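Long-range contacts in putative DNA-binding protein (Salmonella choleraesuis, PDB 2HX0), which is of unknown function but belongs to the plant and prokaryote conserved domain family, may bind DNA and carries a magnesium site built from histidines: residues Ala15-Phe20 / Glu124-Thr129; Thr84-Gly89 / Phe130-Cys135. The protein carries 2 engineered substitutions. All blocks are in the same frame, centred on the assembly; numbering follows the deposited sequence.

Contact 1 of 2, residues Ala15-Phe20 / Glu124-Thr129; sequences ASTARF and ELPALT
Arg19 and Glu124 form an antiparallel hydrogen-bonded pair where strand 15-25, the first of the large sheet, meets the last residue of strand 113-124. Arg19 N gives its hydrogen to Glu124 O at 2.9 Å, and Glu124 N returns one to Arg19 O. The solvent side is that of the Arg19 guanidinium, beside partly exposed Pro126: a water links Arg19 NH2 to Glu124 OE2 in place of a direct salt bridge, Glu124 CG lies over one guanidinium face, and Pro126 CG is 3.5 Å from Arg19 NH1. Arg19 NE hydrogen-bonds Tyr21 OH. Glu124 itself is buried and firmly held; its carboxylate accepts from Arg45 N and Ala46 N and forms a salt bridge with Arg148.

Beyond this pair the chain leaves the sheet in a type I turn, Leu125 to Leu128, and the tight part of the contact lies against it. Leu125 CD2 lies 4.0 Å from Ala18 CB, an apolar patch that Phe20 of the second subunit covers. Ser16 points into the turn with OG anti to its backbone N (chi1 180°), and CB packs on the CB atoms of Leu125 and Ala127. Ser16 OG donates to Thr17 O at 2.7 Å and accepts from Ala127 N at 3.0 Å.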
ATOM      1  N   ALA A  15     -14.982  13.026  -0.916  1.00 23.46           N
ATOM      2  CA  ALA A  15     -14.684  13.239   0.509  1.00 19.05           C
ATOM      3  C   ALA A  15     -15.452  12.438   1.563  1.00 14.93           C
ATOM      4  O   ALA A  15     -16.681  12.364   1.538  1.00 13.48           O
ATOM      5  CB  ALA A  15     -14.789  14.719   0.829  1.00 24.37           C
ATOM      6  N   SER A  16     -14.710  11.865   2.510  1.00 10.69           N
ATOM      7  CA  SER A  16     -15.319  11.091   3.587  1.00  9.83           C
ATOM      8  C   SER A  16     -14.341  10.735   4.698  1.00 10.46           C
ATOM      9  O   SER A  16     -13.134  10.637   4.474  1.00 11.13           O
ATOM     10  CB  SER A  16     -15.914   9.791   3.031  1.00 11.10           C
ATOM     11  OG  SER A  16     -16.508   9.012   4.057  1.00 10.90           O
ATOM     12  N   THR A  17     -14.871  10.553   5.904  1.00 10.09           N
ATOM     13  CA  THR A  17     -14.056  10.118   7.027  1.00 10.72           C
ATOM     14  C   THR A  17     -13.987   8.617   6.760  1.00 10.29           C
ATOM     15  O   THR A  17     -14.677   8.115   5.871  1.00 11.98           O
ATOM     16  CB  THR A  17     -14.774  10.338   8.368  1.00 17.35           C
ATOM     17  OG1 THR A  17     -16.023   9.633   8.355  1.00 22.23           O
ATOM     18  CG2 THR A  17     -15.038  11.818   8.592  1.00 21.43           C
ATOM     19  N   ALA A  18     -13.161   7.896   7.501  1.00  9.57           N
ATOM     20  CA  ALA A  18     -13.082   6.462   7.287  1.00  9.60           C
ATOM     21  C   ALA A  18     -13.207   5.698   8.587  1.00  9.51           C
ATOM     22  O   ALA A  18     -12.815   6.180   9.649  1.00 10.95           O
ATOM     23  CB  ALA A  18     -11.766   6.105   6.607  1.00 11.38           C
ATOM     24  N   ARG A  19     -13.789   4.508   8.489  1.00  9.14           N
ATOM     25  CA  ARG A  19     -13.929   3.604   9.617  1.00  9.40           C
ATOM     26  C   ARG A  19     -13.049   2.431   9.196  1.00  9.40           C
ATOM     27  O   ARG A  19     -13.133   1.984   8.056  1.00 10.46           O
ATOM     28  CB  ARG A  19     -15.387   3.157   9.767  1.00 16.18           C
ATOM     29  CG  ARG A  19     -15.654   2.333  11.017  1.00 22.73           C
ATOM     30  CD  ARG A  19     -17.144   2.096  11.228  1.00 26.79           C
ATOM     31  NE  ARG A  19     -17.733   1.278  10.172  1.00 30.72           N
ATOM     32  CZ  ARG A  19     -18.632   1.713   9.294  1.00 30.13           C
ATOM     33  NH1 ARG A  19     -19.055   2.967   9.337  1.00 32.88           N
ATOM     34  NH2 ARG A  19     -19.118   0.884   8.381  1.00 31.89           N
ATOM     35  N   PHE A  20     -12.200   1.945  10.095  1.00  7.10           N
ATOM     36  CA  PHE A  20     -11.319   0.836   9.745  1.00  7.74           C
ATOM     37  C   PHE A  20     -11.648  -0.459  10.451  1.00  7.72           C
ATOM     38  O   PHE A  20     -12.158  -0.471  11.571  1.00 10.16           O
ATOM     39  CB  PHE A  20      -9.863   1.203  10.020  1.00  8.84           C
ATOM     40  CG  PHE A  20      -9.365   2.322   9.163  1.00  7.36           C
ATOM     41  CD1 PHE A  20      -9.539   3.649   9.553  1.00  8.20           C
ATOM     42  CD2 PHE A  20      -8.775   2.055   7.934  1.00  8.59           C
ATOM     43  CE1 PHE A  20      -9.130   4.699   8.721  1.00  9.04           C
ATOM     44  CE2 PHE A  20      -8.366   3.094   7.096  1.00  7.95           C
ATOM     45  CZ  PHE A  20      -8.545   4.415   7.493  1.00  9.59           C
ATOM     46  N   GLU A 124     -13.402   1.830   5.249  1.00  7.89           N
ATOM     47  CA  GLU A 124     -14.751   2.017   4.708  1.00  7.92           C
ATOM     48  C   GLU A 124     -15.021   3.519   4.763  1.00  8.59           C
ATOM     49  O   GLU A 124     -14.706   4.174   5.756  1.00  9.27           O
ATOM     50  CB  GLU A 124     -15.788   1.267   5.556  1.00 11.41           C
ATOM     51  CG  GLU A 124     -17.242   1.739   5.363  1.00 11.64           C
ATOM     52  CD  GLU A 124     -17.887   1.262   4.065  1.00 13.04           C
ATOM     53  OE1 GLU A 124     -17.164   0.862   3.133  1.00 12.04           O
ATOM     54  OE2 GLU A 124     -19.133   1.297   3.975  1.00 13.49           O
ATOM     55  N   LEU A 125     -15.592   4.062   3.692  1.00  7.81           N
ATOM     56  CA  LEU A 125     -15.891   5.494   3.618  1.00  9.05           C
ATOM     57  C   LEU A 125     -17.404   5.666   3.769  1.00  8.97           C
ATOM     58  O   LEU A 125     -18.144   5.619   2.788  1.00 10.03           O
ATOM     59  CB  LEU A 125     -15.413   6.035   2.267  1.00  8.91           C
ATOM     60  CG  LEU A 125     -13.925   5.769   2.009  1.00 10.93           C
ATOM     61  CD1 LEU A 125     -13.604   5.933   0.530  1.00 13.68           C
ATOM     62  CD2 LEU A 125     -13.091   6.707   2.865  1.00 12.14           C
ATOM     63  N   PRO A 126     -17.878   5.893   5.010  1.00 11.60           N
ATOM     64  CA  PRO A 126     -19.305   6.054   5.303  1.00 12.04           C
ATOM     65  C   PRO A 126     -20.097   7.112   4.541  1.00 11.53           C
ATOM     66  O   PRO A 126     -21.313   6.991   4.420  1.00 12.82           O
ATOM     67  CB  PRO A 126     -19.326   6.301   6.814  1.00 14.14           C
ATOM     68  CG  PRO A 126     -18.067   5.631   7.300  1.00 14.89           C
ATOM     69  CD  PRO A 126     -17.081   6.057   6.238  1.00 12.45           C
ATOM     70  N   ALA A 127     -19.431   8.142   4.027  1.00 11.16           N
ATOM     71  CA  ALA A 127     -20.144   9.189   3.303  1.00 12.37           C
ATOM     72  C   ALA A 127     -20.272   8.912   1.809  1.00 12.22           C
ATOM     73  O   ALA A 127     -20.919   9.673   1.081  1.00 13.74           O
ATOM     74  CB  ALA A 127     -19.456  10.539   3.525  1.00 15.70           C
ATOM     75  N   LEU A 128     -19.676   7.817   1.350  1.00 10.17           N
ATOM     76  CA  LEU A 128     -19.711   7.485  -0.069  1.00  8.80           C
ATOM     77  C   LEU A 128     -20.235   6.086  -0.359  1.00  8.59           C
ATOM     78  O   LEU A 128     -20.367   5.255   0.535  1.00 10.15           O
ATOM     79  CB  LEU A 128     -18.299   7.597  -0.655  1.00 10.56           C
ATOM     80  CG  LEU A 128     -17.559   8.922  -0.451  1.00 10.84           C
ATOM     81  CD1 LEU A 128     -16.106   8.755  -0.869  1.00 12.32           C
ATOM     82  CD2 LEU A 128     -18.224  10.029  -1.259  1.00 11.27           C
ATOM     83  N   THR A 129     -20.525   5.841  -1.631  1.00  9.93           N
ATOM     84  CA  THR A 129     -20.979   4.533  -2.079  1.00 10.96           C
ATOM     85  C   THR A 129     -20.287   4.251  -3.401  1.00 10.55           C
ATOM     86  O   THR A 129     -20.303   5.090  -4.309  1.00 12.08           O
ATOM     87  CB  THR A 129     -22.509   4.485  -2.304  1.00 13.84           C
ATOM     88  OG1 THR A 129     -23.186   4.622  -1.049  1.00 15.43           O
ATOM     89  CG2 THR A 129     -22.911   3.158  -2.931  1.00 16.22           C
TER
HETATM   90  O   HOH W   1     -20.746   1.681   6.014  1.00 21.34           O

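Contact 2 of 2, residues Thr84-Gly89 / Phe130-Cys135; sequences TLELTG and FSRQPC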
ATOM      1  N   THR A  84     -10.155  -1.553  -4.344  1.00 10.31           N
ATOM      2  CA  THR A  84     -11.423  -1.186  -3.751  1.00 10.49           C
ATOM      3  C   THR A  84     -12.362  -2.376  -3.728  1.00 10.62           C
ATOM      4  O   THR A  84     -12.183  -3.336  -4.471  1.00 12.24           O
ATOM      5  CB  THR A  84     -12.076  -0.074  -4.581  1.00 10.30           C
ATOM      6  OG1 THR A  84     -12.137  -0.487  -5.959  1.00 12.51           O
ATOM      7  CG2 THR A  84     -11.264   1.208  -4.482  1.00 10.96           C
ATOM      8  N   LEU A  85     -13.355  -2.323  -2.853  1.00 10.18           N
ATOM      9  CA  LEU A  85     -14.333  -3.390  -2.792  1.00 11.30           C
ATOM     10  C   LEU A  85     -15.592  -2.863  -2.138  1.00 11.90           C
ATOM     11  O   LEU A  85     -15.550  -1.919  -1.349  1.00 12.62           O
ATOM     12  CB  LEU A  85     -13.788  -4.614  -2.038  1.00 14.14           C
ATOM     13  CG  LEU A  85     -13.430  -4.557  -0.554  1.00 12.63           C
ATOM     14  CD1 LEU A  85     -13.073  -5.959  -0.087  1.00 15.39           C
ATOM     15  CD2 LEU A  85     -12.270  -3.605  -0.314  1.00 14.02           C
ATOM     16  N   GLU A  86     -16.720  -3.459  -2.502  1.00 10.73           N
ATOM     17  CA  GLU A  86     -18.000  -3.051  -1.960  1.00 13.70           C
ATOM     18  C   GLU A  86     -19.008  -4.189  -2.081  1.00 13.35           C
ATOM     19  O   GLU A  86     -18.670  -5.265  -2.567  1.00 12.83           O
ATOM     20  CB  GLU A  86     -18.498  -1.787  -2.670  1.00 15.90           C
ATOM     21  CG  GLU A  86     -18.828  -1.930  -4.155  1.00 17.84           C
ATOM     22  CD  GLU A  86     -17.617  -1.892  -5.070  1.00 19.59           C
ATOM     23  OE1 GLU A  86     -16.533  -1.430  -4.647  1.00 21.17           O
ATOM     24  OE2 GLU A  86     -17.760  -2.310  -6.237  1.00 20.92           O
ATOM     25  N   LEU A  87     -20.239  -3.952  -1.642  1.00 18.54           N
ATOM     26  CA  LEU A  87     -21.271  -4.987  -1.670  1.00 19.93           C
ATOM     27  C   LEU A  87     -21.341  -5.899  -2.889  1.00 20.70           C
ATOM     28  O   LEU A  87     -21.371  -7.119  -2.738  1.00 22.77           O
ATOM     29  CB  LEU A  87     -22.653  -4.374  -1.431  1.00 24.43           C
ATOM     30  CG  LEU A  87     -23.050  -4.098   0.024  1.00 27.88           C
ATOM     31  CD1 LEU A  87     -24.535  -3.771   0.072  1.00 28.48           C
ATOM     32  CD2 LEU A  87     -22.764  -5.315   0.894  1.00 29.45           C
ATOM     33  N   THR A  88     -21.369  -5.332  -4.092  1.00 21.52           N
ATOM     34  CA  THR A  88     -21.463  -6.171  -5.285  1.00 23.23           C
ATOM     35  C   THR A  88     -20.370  -5.960  -6.323  1.00 22.48           C
ATOM     36  O   THR A  88     -20.609  -6.117  -7.519  1.00 24.37           O
ATOM     37  CB  THR A  88     -22.825  -5.993  -5.986  1.00 27.95           C
ATOM     38  OG1 THR A  88     -22.925  -4.664  -6.513  1.00 29.87           O
ATOM     39  CG2 THR A  88     -23.962  -6.232  -5.004  1.00 28.51           C
ATOM     40  N   GLY A  89     -19.167  -5.622  -5.875  1.00 18.90           N
ATOM     41  CA  GLY A  89     -18.086  -5.419  -6.821  1.00 16.89           C
ATOM     42  C   GLY A  89     -16.759  -5.180  -6.136  1.00 16.01           C
ATOM     43  O   GLY A  89     -16.705  -4.986  -4.922  1.00 16.82           O
ATOM     44  N   PHE A 130     -19.648   3.089  -3.494  1.00  9.63           N
ATOM     45  CA  PHE A 130     -18.971   2.684  -4.722  1.00 10.25           C
ATOM     46  C   PHE A 130     -19.903   1.779  -5.513  1.00 12.05           C
ATOM     47  O   PHE A 130     -20.658   0.987  -4.940  1.00 12.80           O
ATOM     48  CB  PHE A 130     -17.702   1.868  -4.440  1.00 10.72           C
ATOM     49  CG  PHE A 130     -16.570   2.644  -3.823  1.00  9.64           C
ATOM     50  CD1 PHE A 130     -16.565   4.036  -3.805  1.00 10.20           C
ATOM     51  CD2 PHE A 130     -15.485   1.963  -3.277  1.00  9.64           C
ATOM     52  CE1 PHE A 130     -15.491   4.741  -3.252  1.00 10.26           C
ATOM     53  CE2 PHE A 130     -14.406   2.650  -2.722  1.00  8.78           C
ATOM     54  CZ  PHE A 130     -14.409   4.045  -2.709  1.00  9.27           C
ATOM     55  N   SER A 131     -19.843   1.893  -6.833  1.00 13.45           N
ATOM     56  CA  SER A 131     -20.628   1.040  -7.716  1.00 14.65           C
ATOM     57  C   SER A 131     -19.800   0.870  -8.979  1.00 14.67           C
ATOM     58  O   SER A 131     -18.792   1.556  -9.162  1.00 13.78           O
ATOM     59  CB  SER A 131     -21.988   1.670  -8.048  1.00 16.42           C
ATOM     60  OG  SER A 131     -21.846   2.901  -8.732  1.00 17.82           O
ATOM     61  N   ARG A 132     -20.204  -0.059  -9.837  1.00 15.45           N
ATOM     62  CA  ARG A 132     -19.494  -0.293 -11.085  1.00 16.92           C
ATOM     63  C   ARG A 132     -20.473   0.033 -12.204  1.00 18.00           C
ATOM     64  O   ARG A 132     -21.464  -0.673 -12.399  1.00 19.78           O
ATOM     65  CB  ARG A 132     -19.034  -1.750 -11.170  1.00 16.30           C
ATOM     66  CG  ARG A 132     -18.199  -2.202  -9.972  1.00 17.52           C
ATOM     67  CD  ARG A 132     -16.829  -1.528  -9.931  1.00 15.73           C
ATOM     68  NE  ARG A 132     -16.222  -1.635  -8.605  1.00 16.44           N
ATOM     69  CZ  ARG A 132     -14.965  -1.308  -8.319  1.00 15.74           C
ATOM     70  NH1 ARG A 132     -14.152  -0.856  -9.268  1.00 16.07           N
ATOM     71  NH2 ARG A 132     -14.527  -1.420  -7.071  1.00 16.33           N
ATOM     72  N   GLN A 133     -20.201   1.120 -12.917  1.00 16.20           N
ATOM     73  CA  GLN A 133     -21.068   1.563 -13.999  1.00 17.92           C
ATOM     74  C   GLN A 133     -20.302   1.551 -15.312  1.00 17.60           C
ATOM     75  O   GLN A 133     -19.105   1.832 -15.346  1.00 17.73           O
ATOM     76  CB  GLN A 133     -21.568   2.979 -13.713  1.00 21.64           C
ATOM     77  CG  GLN A 133     -22.149   3.162 -12.322  1.00 25.57           C
ATOM     78  CD  GLN A 133     -23.464   2.439 -12.127  1.00 26.74           C
ATOM     79  OE1 GLN A 133     -23.982   2.368 -11.013  1.00 29.43           O
ATOM     80  NE2 GLN A 133     -24.019   1.903 -13.210  1.00 27.65           N
ATOM     81  N   PRO A 134     -20.987   1.233 -16.419  1.00 18.98           N
ATOM     82  CA  PRO A 134     -20.312   1.199 -17.718  1.00 18.44           C
ATOM     83  C   PRO A 134     -19.701   2.530 -18.144  1.00 18.40           C
ATOM     84  O   PRO A 134     -20.356   3.576 -18.120  1.00 19.79           O
ATOM     85  CB  PRO A 134     -21.415   0.722 -18.666  1.00 19.98           C
ATOM     86  CG  PRO A 134     -22.665   1.212 -18.012  1.00 20.35           C
ATOM     87  CD  PRO A 134     -22.418   0.910 -16.557  1.00 19.44           C
ATOM     88  N   CYS A 135     -18.426   2.477 -18.517  1.00 16.64           N
ATOM     89  CA  CYS A 135     -17.702   3.649 -18.979  1.00 16.51           C
ATOM     90  C   CYS A 135     -17.658   3.571 -20.502  1.00 16.96           C
ATOM     91  O   CYS A 135     -17.163   2.597 -21.065  1.00 17.12           O
ATOM     92  CB  CYS A 135     -16.274   3.648 -18.423  1.00 16.35           C
ATOM     93  SG  CYS A 135     -15.218   4.984 -19.047  1.00 14.93           S
TER
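This is a buried contact between side chains, centred on a salt bridge between Arg132 and Glu86, and it joins the end of strand 75-86 in the large sheet to strand 128-134 of the separate two-stranded hairpin. The short strand segments cross nearly perpendicular, at -97°, with axes 7.3 Å apart at closest approach, and side chains carry the junction. Arg132 grips the carboxylate side-on with two nitrogens. Arg132 NE reaches Glu86 OE2 at 2.9 Å in a nearly straight bond that lies in the guanidinium plane but comes to the syn side of OE2 somewhat out of the carboxylate plane. Arg132 NH2 reaches the syn lone pair of Glu86 OE1 at 3.1 Å from a slightly tilted position. The two flat groups are only 29° apart, close to coplanar. Glu86 CG sits between the backbone N and the carbonyl carbon (chi1 65°), and a further bend at chi2 turns the acid across the contact. Arg132 NH2 also donates to Thr84 OG1 at 2.8 Å, again within the plane, so this one nitrogen serves both residues of the strand.

Phe130 packs beside the polar cluster. Phe130 CB is 3.5 Å from Glu86 OE1, which lies at the ring edge with the carboxylate and ring planes steeply inclined, and Phe130 CE2 meets Thr84 CG2 at 3.9 Å.

Glu119 of the second subunit completes the network: OE2 forms a salt bridge with Arg132 NH1, and OE1 hydrogen-bonds Thr84 OG1. Two carboxylates, one from each subunit, probably balance the guanidinium charge in this buried contact. The arrangement is an intersubunit arginine-carboxylate salt-bridge network, whose arginine lies against the magnesium ligand His91 and so in the second shell of the His91, His93 and His107 site.

How the contacts relate
Contacts 1 and 2 follow one another along strand 128-134, the first reaching its start and the second its continuation, and their centres are 15 Å apart. Both tie this arm to the large sheet, at strand 15-25 in contact 1 and at strand 75-86 in contact 2. They meet directly where Leu125 CD1 packs on Phe130 CZ at 3.8 Å. Each also touches the second subunit, whose Ala22 packs on Leu128 of contact 1 and on Phe130 of contact 2. Contact 1 lies away from the magnesium-binding histidines, whereas in contact 2 the Arg132 side chain is about 4 Å from that of the magnesium ligand His91 and about 8 Å from a bound magnesium ion.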